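Putative Lipoprotein (Shewanella oneidensis, PDB 3U24) is of unknown function but binds zinc and calcium ions and belongs to the DUF885 family, which is probably related to zinc metallopeptidases. Local coordinates at residues A[39-44]-A[53-58]; A[94-99]-A[427-432]; A[252-257]-A[517-522]. All coordinates share one frame; numbering follows the deposited sequence.

Contact 1: A[39-44]-A[53-58]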
loop_
_atom_site.group_PDB
_atom_site.type_symbol
_atom_site.label_atom_id
_atom_site.label_comp_id
_atom_site.label_asym_id
_atom_site.label_seq_id
_atom_site.Cartn_x
_atom_site.Cartn_y
_atom_site.Cartn_z
ATOM N N LEU A 39 -9.041 7.284 -21.918
ATOM C CA LEU A 39 -9.732 6.020 -21.688
ATOM C C LEU A 39 -10.394 5.983 -20.331
ATOM O O LEU A 39 -11.491 5.452 -20.193
ATOM C CB LEU A 39 -8.760 4.842 -21.767
ATOM C CG LEU A 39 -9.265 3.481 -21.300
ATOM C CD1 LEU A 39 -10.205 2.890 -22.342
ATOM C CD2 LEU A 39 -8.104 2.560 -20.994
ATOM N N SER A 40 -9.722 6.514 -19.317
ATOM C CA SER A 40 -10.243 6.462 -17.945
ATOM C C SER A 40 -10.082 7.790 -17.209
ATOM O O SER A 40 -9.133 8.041 -16.464
ATOM C CB SER A 40 -9.523 5.367 -17.202
ATOM O OG SER A 40 -9.925 5.399 -15.870
ATOM N N PRO A 41 -11.005 8.693 -17.423
ATOM C CA PRO A 41 -10.828 9.944 -16.695
ATOM C C PRO A 41 -10.973 9.834 -15.181
ATOM O O PRO A 41 -10.515 10.723 -14.477
ATOM C CB PRO A 41 -11.894 10.883 -17.314
ATOM C CG PRO A 41 -12.811 9.975 -18.089
ATOM C CD PRO A 41 -11.958 8.812 -18.521
ATOM N N THR A 42 -11.589 8.784 -14.667
ATOM C CA THR A 42 -11.620 8.579 -13.210
ATOM C C THR A 42 -10.221 8.232 -12.652
ATOM O O THR A 42 -9.777 8.772 -11.620
ATOM C CB THR A 42 -12.655 7.524 -12.834
ATOM O OG1 THR A 42 -13.924 8.007 -13.273
ATOM C CG2 THR A 42 -12.688 7.237 -11.304
ATOM N N TRP A 43 -9.496 7.380 -13.361
ATOM C CA TRP A 43 -8.114 7.112 -13.005
ATOM C C TRP A 43 -7.315 8.404 -12.996
ATOM O O TRP A 43 -6.501 8.663 -12.093
ATOM C CB TRP A 43 -7.554 6.149 -14.006
ATOM C CG TRP A 43 -6.340 5.370 -13.568
ATOM C CD1 TRP A 43 -5.410 5.663 -12.552
ATOM C CD2 TRP A 43 -5.841 4.145 -14.204
ATOM N NE1 TRP A 43 -4.411 4.697 -12.502
ATOM C CE2 TRP A 43 -4.620 3.760 -13.480
ATOM C CE3 TRP A 43 -6.270 3.362 -15.266
ATOM C CZ2 TRP A 43 -3.901 2.627 -13.823
ATOM C CZ3 TRP A 43 -5.539 2.215 -15.591
ATOM C CH2 TRP A 43 -4.382 1.862 -14.885
ATOM N N ALA A 44 -7.568 9.259 -13.979
ATOM C CA ALA A 44 -6.899 10.545 -14.028
ATOM C C ALA A 44 -7.233 11.367 -12.756
ATOM O O ALA A 44 -6.349 11.935 -12.098
ATOM C CB ALA A 44 -7.311 11.309 -15.275
ATOM N N ASP A 53 -14.132 15.239 -15.133
ATOM C CA ASP A 53 -14.757 14.785 -13.916
ATOM C C ASP A 53 -16.256 14.526 -14.108
ATOM O O ASP A 53 -16.861 13.768 -13.362
ATOM C CB ASP A 53 -14.574 15.812 -12.815
ATOM C CG ASP A 53 -13.122 15.976 -12.370
ATOM O OD1 ASP A 53 -12.239 15.164 -12.755
ATOM O OD2 ASP A 53 -12.871 16.949 -11.599
ATOM N N GLY A 54 -16.859 15.141 -15.115
ATOM C CA GLY A 54 -18.265 14.937 -15.369
ATOM C C GLY A 54 -18.662 13.635 -16.047
ATOM O O GLY A 54 -19.851 13.385 -16.250
ATOM N N TYR A 55 -17.679 12.818 -16.399
ATOM C CA TYR A 55 -17.903 11.610 -17.177
ATOM C C TYR A 55 -17.735 10.406 -16.289
ATOM O O TYR A 55 -16.655 10.157 -15.785
ATOM C CB TYR A 55 -16.876 11.526 -18.299
ATOM C CG TYR A 55 -17.119 10.354 -19.207
ATOM C CD1 TYR A 55 -18.106 10.418 -20.174
ATOM C CD2 TYR A 55 -16.404 9.165 -19.071
ATOM C CE1 TYR A 55 -18.370 9.344 -21.007
ATOM C CE2 TYR A 55 -16.657 8.075 -19.902
ATOM C CZ TYR A 55 -17.644 8.185 -20.866
ATOM O OH TYR A 55 -17.937 7.155 -21.699
ATOM N N LEU A 56 -18.805 9.658 -16.078
ATOM C CA LEU A 56 -18.748 8.427 -15.301
ATOM C C LEU A 56 -18.660 7.279 -16.276
ATOM O O LEU A 56 -19.583 7.066 -17.039
ATOM C CB LEU A 56 -20.005 8.273 -14.456
ATOM C CG LEU A 56 -20.154 7.030 -13.589
ATOM C CD1 LEU A 56 -19.072 6.957 -12.531
ATOM C CD2 LEU A 56 -21.552 7.003 -12.977
ATOM N N GLU A 57 -17.557 6.538 -16.242
ATOM C CA GLU A 57 -17.405 5.368 -17.119
ATOM C C GLU A 57 -18.382 4.295 -16.685
ATOM O O GLU A 57 -18.546 4.060 -15.501
ATOM C CB GLU A 57 -15.981 4.799 -17.072
ATOM C CG GLU A 57 -14.894 5.835 -17.371
ATOM C CD GLU A 57 -14.206 6.390 -16.103
ATOM O OE1 GLU A 57 -14.908 6.688 -15.098
ATOM O OE2 GLU A 57 -12.963 6.533 -16.109
ATOM N N ILE A 58 -19.081 3.698 -17.636
ATOM C CA ILE A 58 -20.006 2.614 -17.350
ATOM C C ILE A 58 -19.192 1.338 -17.523
ATOM O O ILE A 58 -18.604 1.095 -18.591
ATOM C CB ILE A 58 -21.226 2.643 -18.275
ATOM C CG1 ILE A 58 -22.034 3.927 -18.032
ATOM C CG2 ILE A 58 -22.140 1.430 -18.021
ATOM C CD1 ILE A 58 -22.794 4.430 -19.246
HETATM O O HOH W 1 -11.304 13.506 -14.748
HETATM O O HOH W 2 -14.131 10.907 -14.613
#
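One carboxylate oxygen, Glu57 OE2, accepts two hydrogen bonds at the start of helix 41-47. Thr42 N reaches it at 3.0 Å in a nearly straight bond (167° at the hydrogen), on the syn side and 29° out of the carboxylate plane. From the opposite face of that plane comes Ser40 OG, 3.3 Å from Glu57 OE2 and almost in line with its C-O bond. The other oxygen, Glu57 OE1, accepts from Thr42 OG1; the modelled 2.5 Å is so short that its exact length is doubtful.

Ser40 is the N-cap. With OG anti to its own backbone N (chi1 175°), it also accepts from Trp43 N at 3.2 Å, linking the capping bond to the carboxylate. Proline suits the next position, because Pro41 has no N-H needing an acceptor, and its CD lies 3.5 Å from Glu57 OE2. The negative charge of Glu57 beside the helix's amino end is likely to be favourable. An alanine at Glu57 would probably leave Thr42 N without its acceptor in this loop and Thr42 OG1 without its carboxylate mate, and open a gap beside the Pro41 ring.

Nearby, Pro41 CG meets Tyr55 CD2 at 3.8 Å, one apolar touch beside the polar cluster. Two waters fill in: one donates to Pro41 O and Asp53 OD1, the other to Thr42 OG1 and Tyr55 O.

The loop 53-58 thus folds back from the end of helix 41-47 against that helix's beginning before the chain enters helix 61-79. Arg148 ties Thr42 and Asp53 together from outside, Leu56 and Ile58 lie on helix 152-162, and Trp43 packs against helix 25-39.

Contact 2: A[94-99]-A[427-432]. With ZN (zinc ion), chain C.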
loop_
_atom_site.group_PDB
_atom_site.type_symbol
_atom_site.label_atom_id
_atom_site.label_comp_id
_atom_site.label_asym_id
_atom_site.label_seq_id
_atom_site.Cartn_x
_atom_site.Cartn_y
_atom_site.Cartn_z
ATOM N N TYR A 94 9.663 2.233 -19.746
ATOM C CA TYR A 94 9.273 1.276 -20.759
ATOM C C TYR A 94 8.703 0.040 -20.059
ATOM O O TYR A 94 7.600 -0.395 -20.375
ATOM C CB TYR A 94 10.473 0.882 -21.651
ATOM C CG TYR A 94 10.158 -0.115 -22.737
ATOM C CD1 TYR A 94 9.918 -1.440 -22.444
ATOM C CD2 TYR A 94 10.118 0.270 -24.074
ATOM C CE1 TYR A 94 9.621 -2.350 -23.443
ATOM C CE2 TYR A 94 9.857 -0.646 -25.072
ATOM C CZ TYR A 94 9.592 -1.953 -24.741
ATOM O OH TYR A 94 9.313 -2.875 -25.727
ATOM N N HIS A 95 9.457 -0.501 -19.101
ATOM C CA HIS A 95 9.044 -1.712 -18.435
ATOM C C HIS A 95 7.810 -1.552 -17.554
ATOM O O HIS A 95 6.933 -2.432 -17.521
ATOM C CB HIS A 95 10.220 -2.339 -17.692
ATOM C CG HIS A 95 11.208 -2.954 -18.605
ATOM N ND1 HIS A 95 12.184 -2.223 -19.244
ATOM C CD2 HIS A 95 11.324 -4.248 -19.062
ATOM C CE1 HIS A 95 12.906 -3.043 -20.021
ATOM N NE2 HIS A 95 12.396 -4.288 -19.893
ATOM N N LEU A 96 7.716 -0.443 -16.845
ATOM C CA LEU A 96 6.547 -0.158 -16.059
ATOM C C LEU A 96 5.310 -0.058 -16.957
ATOM O O LEU A 96 4.282 -0.615 -16.617
ATOM C CB LEU A 96 6.743 1.119 -15.273
ATOM C CG LEU A 96 7.742 1.082 -14.109
ATOM C CD1 LEU A 96 7.778 2.511 -13.509
ATOM C CD2 LEU A 96 7.425 0.004 -13.048
ATOM N N ILE A 97 5.413 0.607 -18.106
ATOM C CA ILE A 97 4.316 0.660 -19.034
ATOM C C ILE A 97 3.946 -0.729 -19.588
ATOM O O ILE A 97 2.762 -1.119 -19.594
ATOM C CB ILE A 97 4.588 1.668 -20.185
ATOM C CG1 ILE A 97 4.545 3.112 -19.646
ATOM C CG2 ILE A 97 3.585 1.499 -21.299
ATOM C CD1 ILE A 97 5.127 4.149 -20.612
ATOM N N ASP A 98 4.940 -1.490 -20.043
ATOM C CA ASP A 98 4.685 -2.817 -20.590
ATOM C C ASP A 98 3.933 -3.724 -19.585
ATOM O O ASP A 98 2.914 -4.344 -19.912
ATOM C CB ASP A 98 5.997 -3.458 -20.956
ATOM C CG ASP A 98 5.850 -4.597 -21.930
ATOM O OD1 ASP A 98 4.922 -4.612 -22.751
ATOM O OD2 ASP A 98 6.703 -5.478 -21.904
ATOM N N ASN A 99 4.455 -3.783 -18.371
ATOM C CA ASN A 99 3.857 -4.529 -17.307
ATOM C C ASN A 99 2.437 -4.039 -16.937
ATOM O O ASN A 99 1.550 -4.846 -16.725
ATOM C CB ASN A 99 4.742 -4.472 -16.044
ATOM C CG ASN A 99 4.233 -5.400 -14.959
ATOM O OD1 ASN A 99 4.244 -6.605 -15.135
ATOM N ND2 ASN A 99 3.737 -4.844 -13.872
ATOM N N LEU A 427 6.953 11.069 -14.693
ATOM C CA LEU A 427 5.518 10.935 -14.501
ATOM C C LEU A 427 5.129 9.464 -14.381
ATOM O O LEU A 427 4.446 9.093 -13.464
ATOM C CB LEU A 427 4.762 11.645 -15.638
ATOM C CG LEU A 427 3.269 11.989 -15.421
ATOM C CD1 LEU A 427 2.980 12.623 -14.057
ATOM C CD2 LEU A 427 2.774 12.916 -16.538
ATOM N N VAL A 428 5.629 8.607 -15.270
ATOM C CA VAL A 428 5.351 7.173 -15.200
ATOM C C VAL A 428 5.722 6.509 -13.861
ATOM O O VAL A 428 4.931 5.756 -13.322
ATOM C CB VAL A 428 5.979 6.433 -16.395
ATOM C CG1 VAL A 428 5.847 4.920 -16.246
ATOM C CG2 VAL A 428 5.303 6.914 -17.680
ATOM N N LYS A 429 6.907 6.789 -13.329
ATOM C CA LYS A 429 7.301 6.240 -12.037
ATOM C C LYS A 429 6.457 6.791 -10.923
ATOM O O LYS A 429 6.163 6.071 -9.981
ATOM C CB LYS A 429 8.763 6.524 -11.695
ATOM C CG LYS A 429 9.766 5.885 -12.627
ATOM C CD LYS A 429 11.167 5.881 -12.013
ATOM C CE LYS A 429 11.730 7.279 -11.843
ATOM N NZ LYS A 429 13.198 7.228 -12.026
ATOM N N SER A 430 6.085 8.063 -11.000
ATOM C CA SER A 430 5.263 8.656 -9.955
ATOM C C SER A 430 3.884 7.997 -9.933
ATOM O O SER A 430 3.401 7.679 -8.891
ATOM C CB SER A 430 5.144 10.172 -10.129
ATOM O OG SER A 430 6.405 10.777 -9.924
ATOM N N LEU A 431 3.307 7.714 -11.099
ATOM C CA LEU A 431 1.997 7.079 -11.176
ATOM C C LEU A 431 2.018 5.580 -10.955
ATOM O O LEU A 431 1.102 5.032 -10.353
ATOM C CB LEU A 431 1.368 7.368 -12.534
ATOM C CG LEU A 431 1.111 8.833 -12.889
ATOM C CD1 LEU A 431 0.695 8.991 -14.363
ATOM C CD2 LEU A 431 0.067 9.433 -11.968
ATOM N N PHE A 432 3.030 4.884 -11.457
ATOM C CA PHE A 432 2.956 3.425 -11.515
ATOM C C PHE A 432 4.146 2.750 -10.938
ATOM O O PHE A 432 4.484 1.658 -11.362
ATOM C CB PHE A 432 2.811 2.937 -12.947
ATOM C CG PHE A 432 1.717 3.598 -13.672
ATOM C CD1 PHE A 432 0.431 3.471 -13.230
ATOM C CD2 PHE A 432 1.968 4.354 -14.768
ATOM C CE1 PHE A 432 -0.599 4.108 -13.879
ATOM C CE2 PHE A 432 0.949 4.993 -15.440
ATOM C CZ PHE A 432 -0.336 4.898 -14.975
HETATM ZN ZN ZN C . 13.019 -5.855 -20.940
HETATM O O HOH W 3 15.359 -5.499 -21.850
#
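Helix 94-99 brings Leu96 and Ile97 against Val428, Lys429 and Phe432 of helix 427-432, the axes of the two short segments approaching to 9.9 Å at an angle of 45°. No hydrogen bond crosses between 94-99 and 427-432; the contact is made mostly by aliphatic groups. Val428 sits between two neighbours: its CG1, anti to the backbone N (chi1 173°), touches Leu96 CB at 4.0 Å and lies 4.1 Å from Ile97 CG1. The second methyl, Val428 CG2, meets the tip of Ile97, CD1, at 4.0 Å, and these two side chains cross at about a right angle. A short, beta-branched valine suits this place because its two methyls can serve two partners at once.

Leu96 points toward the other helix. Leu96 CD1 rests 4.0 Å from Lys429 CG. Leu96 CD2 comes 3.8 Å from the backbone oxygen Phe432 O, which CD1 also approaches. This is the helix-on-helix packing of a largely alpha-helical protein, here joining parts of the DUF885 chain more than 300 residues apart.

Lys429 lends only its aliphatic stem to Leu96; in the conformer described, the amino group leads away and binds the backbone oxygens of Tyr558 and Ser424. The Phe432 ring has Leu431 CB over the centre of one face, and the Phe432 side chain also touches Leu100 of helix 88-111 and Ile33 and Leu36 of helix 25-39. Ile97 in turn reaches Leu78 of helix 61-79, which widens the apolar cluster.

On another side of helix 94-99, turned from the packing, His95 NE2 binds a zinc ion at 2.0 Å, with a water as a further zinc ligand. His95 ND1 donates to Thr91 O, one turn earlier, which holds the imidazole's rotation and leaves NE2 for the metal.

Contact 3: A[252-257]-A[517-522]. With ACY (acetic acid), chain Q.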
loop_
_atom_site.group_PDB
_atom_site.type_symbol
_atom_site.label_atom_id
_atom_site.label_comp_id
_atom_site.label_asym_id
_atom_site.label_seq_id
_atom_site.Cartn_x
_atom_site.Cartn_y
_atom_site.Cartn_z
ATOM N N PHE A 252 2.800 -9.599 -11.714
ATOM C CA PHE A 252 2.394 -8.281 -12.206
ATOM C C PHE A 252 2.485 -7.181 -11.136
ATOM O O PHE A 252 2.961 -6.073 -11.428
ATOM C CB PHE A 252 0.946 -8.263 -12.767
ATOM C CG PHE A 252 0.783 -8.943 -14.091
ATOM C CD1 PHE A 252 1.618 -8.626 -15.165
ATOM C CD2 PHE A 252 -0.227 -9.867 -14.288
ATOM C CE1 PHE A 252 1.464 -9.234 -16.383
ATOM C CE2 PHE A 252 -0.397 -10.490 -15.514
ATOM C CZ PHE A 252 0.464 -10.179 -16.562
ATOM N N ASP A 253 2.061 -7.480 -9.910
ATOM C CA ASP A 253 2.015 -6.483 -8.846
ATOM C C ASP A 253 3.397 -6.227 -8.246
ATOM O O ASP A 253 3.760 -5.075 -8.010
ATOM C CB ASP A 253 1.088 -6.944 -7.700
ATOM C CG ASP A 253 -0.393 -6.951 -8.074
ATOM O OD1 ASP A 253 -0.737 -6.505 -9.196
ATOM O OD2 ASP A 253 -1.229 -7.375 -7.215
ATOM N N ILE A 254 4.155 -7.292 -7.943
ATOM C CA ILE A 254 5.413 -7.163 -7.189
ATOM C C ILE A 254 6.621 -7.043 -8.126
ATOM O O ILE A 254 7.543 -6.293 -7.881
ATOM C CB ILE A 254 5.582 -8.391 -6.303
ATOM C CG1 ILE A 254 4.373 -8.545 -5.356
ATOM C CG2 ILE A 254 6.866 -8.346 -5.491
ATOM C CD1 ILE A 254 4.121 -7.401 -4.377
ATOM N N GLN A 255 6.579 -7.769 -9.231
ATOM C CA GLN A 255 7.642 -7.787 -10.202
ATOM C C GLN A 255 8.943 -8.203 -9.567
ATOM O O GLN A 255 10.000 -7.673 -9.871
ATOM C CB GLN A 255 7.764 -6.441 -10.940
ATOM C CG GLN A 255 6.557 -6.058 -11.761
ATOM C CD GLN A 255 6.790 -4.813 -12.598
ATOM O OE1 GLN A 255 6.331 -3.708 -12.232
ATOM N NE2 GLN A 255 7.460 -4.970 -13.709
ATOM N N ALA A 256 8.851 -9.180 -8.698
ATOM C CA ALA A 256 10.007 -9.774 -8.041
ATOM C C ALA A 256 10.783 -10.607 -9.047
ATOM O O ALA A 256 10.261 -11.056 -10.101
ATOM C CB ALA A 256 9.560 -10.685 -6.904
ATOM N N GLY A 257 12.023 -10.839 -8.661
ATOM C CA GLY A 257 12.937 -11.700 -9.358
ATOM C C GLY A 257 12.865 -13.128 -8.872
ATOM O O GLY A 257 13.832 -13.851 -8.996
ATOM N N SER A 517 -8.108 -9.186 -0.043
ATOM C CA SER A 517 -7.042 -8.811 -0.963
ATOM C C SER A 517 -6.066 -9.984 -1.116
ATOM O O SER A 517 -6.047 -10.928 -0.302
ATOM C CB SER A 517 -6.297 -7.597 -0.419
ATOM O OG SER A 517 -5.553 -7.967 0.732
ATOM N N GLN A 518 -5.281 -9.922 -2.175
ATOM C CA GLN A 518 -4.300 -10.940 -2.513
ATOM C C GLN A 518 -2.999 -10.234 -2.921
ATOM O O GLN A 518 -3.062 -9.128 -3.514
ATOM C CB GLN A 518 -4.798 -11.782 -3.689
ATOM C CG GLN A 518 -6.256 -12.177 -3.593
ATOM C CD GLN A 518 -7.152 -11.100 -4.130
ATOM O OE1 GLN A 518 -6.759 -10.376 -5.013
ATOM N NE2 GLN A 518 -8.343 -10.978 -3.586
ATOM N N VAL A 519 -1.859 -10.848 -2.555
ATOM C CA VAL A 519 -0.515 -10.446 -2.984
ATOM C C VAL A 519 0.031 -9.205 -2.266
ATOM O O VAL A 519 1.193 -9.176 -1.826
ATOM C CB VAL A 519 -0.444 -10.338 -4.532
ATOM C CG1 VAL A 519 0.835 -9.698 -4.980
ATOM C CG2 VAL A 519 -0.555 -11.735 -5.147
ATOM N N GLN A 520 -0.791 -8.183 -2.077
ATOM C CA GLN A 520 -0.297 -6.934 -1.465
ATOM C C GLN A 520 0.457 -7.175 -0.142
ATOM O O GLN A 520 1.455 -6.510 0.154
ATOM C CB GLN A 520 -1.444 -5.911 -1.337
ATOM C CG GLN A 520 -1.019 -4.502 -0.893
ATOM C CD GLN A 520 -0.627 -4.439 0.588
ATOM O OE1 GLN A 520 -1.148 -5.196 1.410
ATOM N NE2 GLN A 520 0.344 -3.571 0.913
ATOM N N LEU A 521 0.007 -8.160 0.629
ATOM C CA LEU A 521 0.601 -8.465 1.955
ATOM C C LEU A 521 2.016 -8.988 1.836
ATOM O O LEU A 521 2.780 -8.816 2.772
ATOM C CB LEU A 521 -0.248 -9.453 2.769
ATOM C CG LEU A 521 -1.313 -8.756 3.618
ATOM C CD1 LEU A 521 -2.347 -9.774 4.108
ATOM C CD2 LEU A 521 -0.663 -8.007 4.781
ATOM N N THR A 522 2.371 -9.613 0.717
ATOM C CA THR A 522 3.757 -10.069 0.512
ATOM C C THR A 522 4.760 -8.941 0.154
ATOM O O THR A 522 5.968 -9.153 0.173
ATOM C CB THR A 522 3.857 -11.142 -0.603
ATOM O OG1 THR A 522 3.634 -10.515 -1.872
ATOM C CG2 THR A 522 2.823 -12.268 -0.399
HETATM C C ACY Q . -9.489 -8.138 -5.506
HETATM O O ACY Q . -9.968 -8.345 -4.359
HETATM O OXT ACY Q . -8.253 -8.247 -5.777
HETATM C CH3 ACY Q . -10.409 -7.686 -6.589
#
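The bend between helices 504-516 and 523-542 presses Val519 against Ile254, where helix 243-254 runs out, a buried helix-to-turn contact within an alpha-helical fold. The bend resembles a classic gamma turn centred on Val519, whose phi is positive (76°), unusual for a beta-branched residue; Gln520 N closes it on Gln518 O by a weak bond of 2.8 Å. The turn directs Val519 toward the helix end.

There, Val519 CG1 lies 3.7 Å from Ile254 CG1, the two side chains sliding past each other in opposite directions. The same methyl is 3.8 Å from Asp253 OD2, a contact with no bond in it: that oxygen is engaged by Lys249 in a salt bridge, and Lys249 also binds Gln518 O. Isoleucine suits position 254 because its CG1 branch is long enough to span from Val519 to Thr522, where CD1 comes within 4.0 Å of Thr522 OG1.

Thr522 is fixed by its own turn. Its OG1, set between the backbone N and the carbonyl carbon (chi1 71°), donates to Val519 O at 2.8 Å, on a lone pair in the carbonyl plane. Thr522 N gives that oxygen a second bond, also 2.8 Å long. Held this way, the hydroxyl has its hydrogen satisfied and can face the apolar Ile254.

Just before Val519 in the chain, Gln518 NE2 donates to oxygen O of an acetic acid molecule, probably from the crystallisation liquor, at 3.2 Å and 166°.

Contact 1 closes, as a local loop, before contact 2 opens, whereas contacts 2 and 3 interleave: 94-99, 252-257, 427-432, then 517-522. Their long-range pairings therefore hold distant parts of the DUF885 chain together. The centres of contacts 1 and 2 are 20 Å apart, yet they touch where Trp43 CZ2 packs 3.6 Å from Phe432 CE1, near helix 25-39. Contacts 2 and 3, 16 Å apart, are linked by a probable hydrogen bond of 2.8 Å from Asn99 ND2 to Phe252 O, joining helix 88-111 to helix 243-254. Contacts 1 and 3 do not touch, their nearest atoms being about 11 Å apart, so contact 2 bridges the surface loop and the deeper turn.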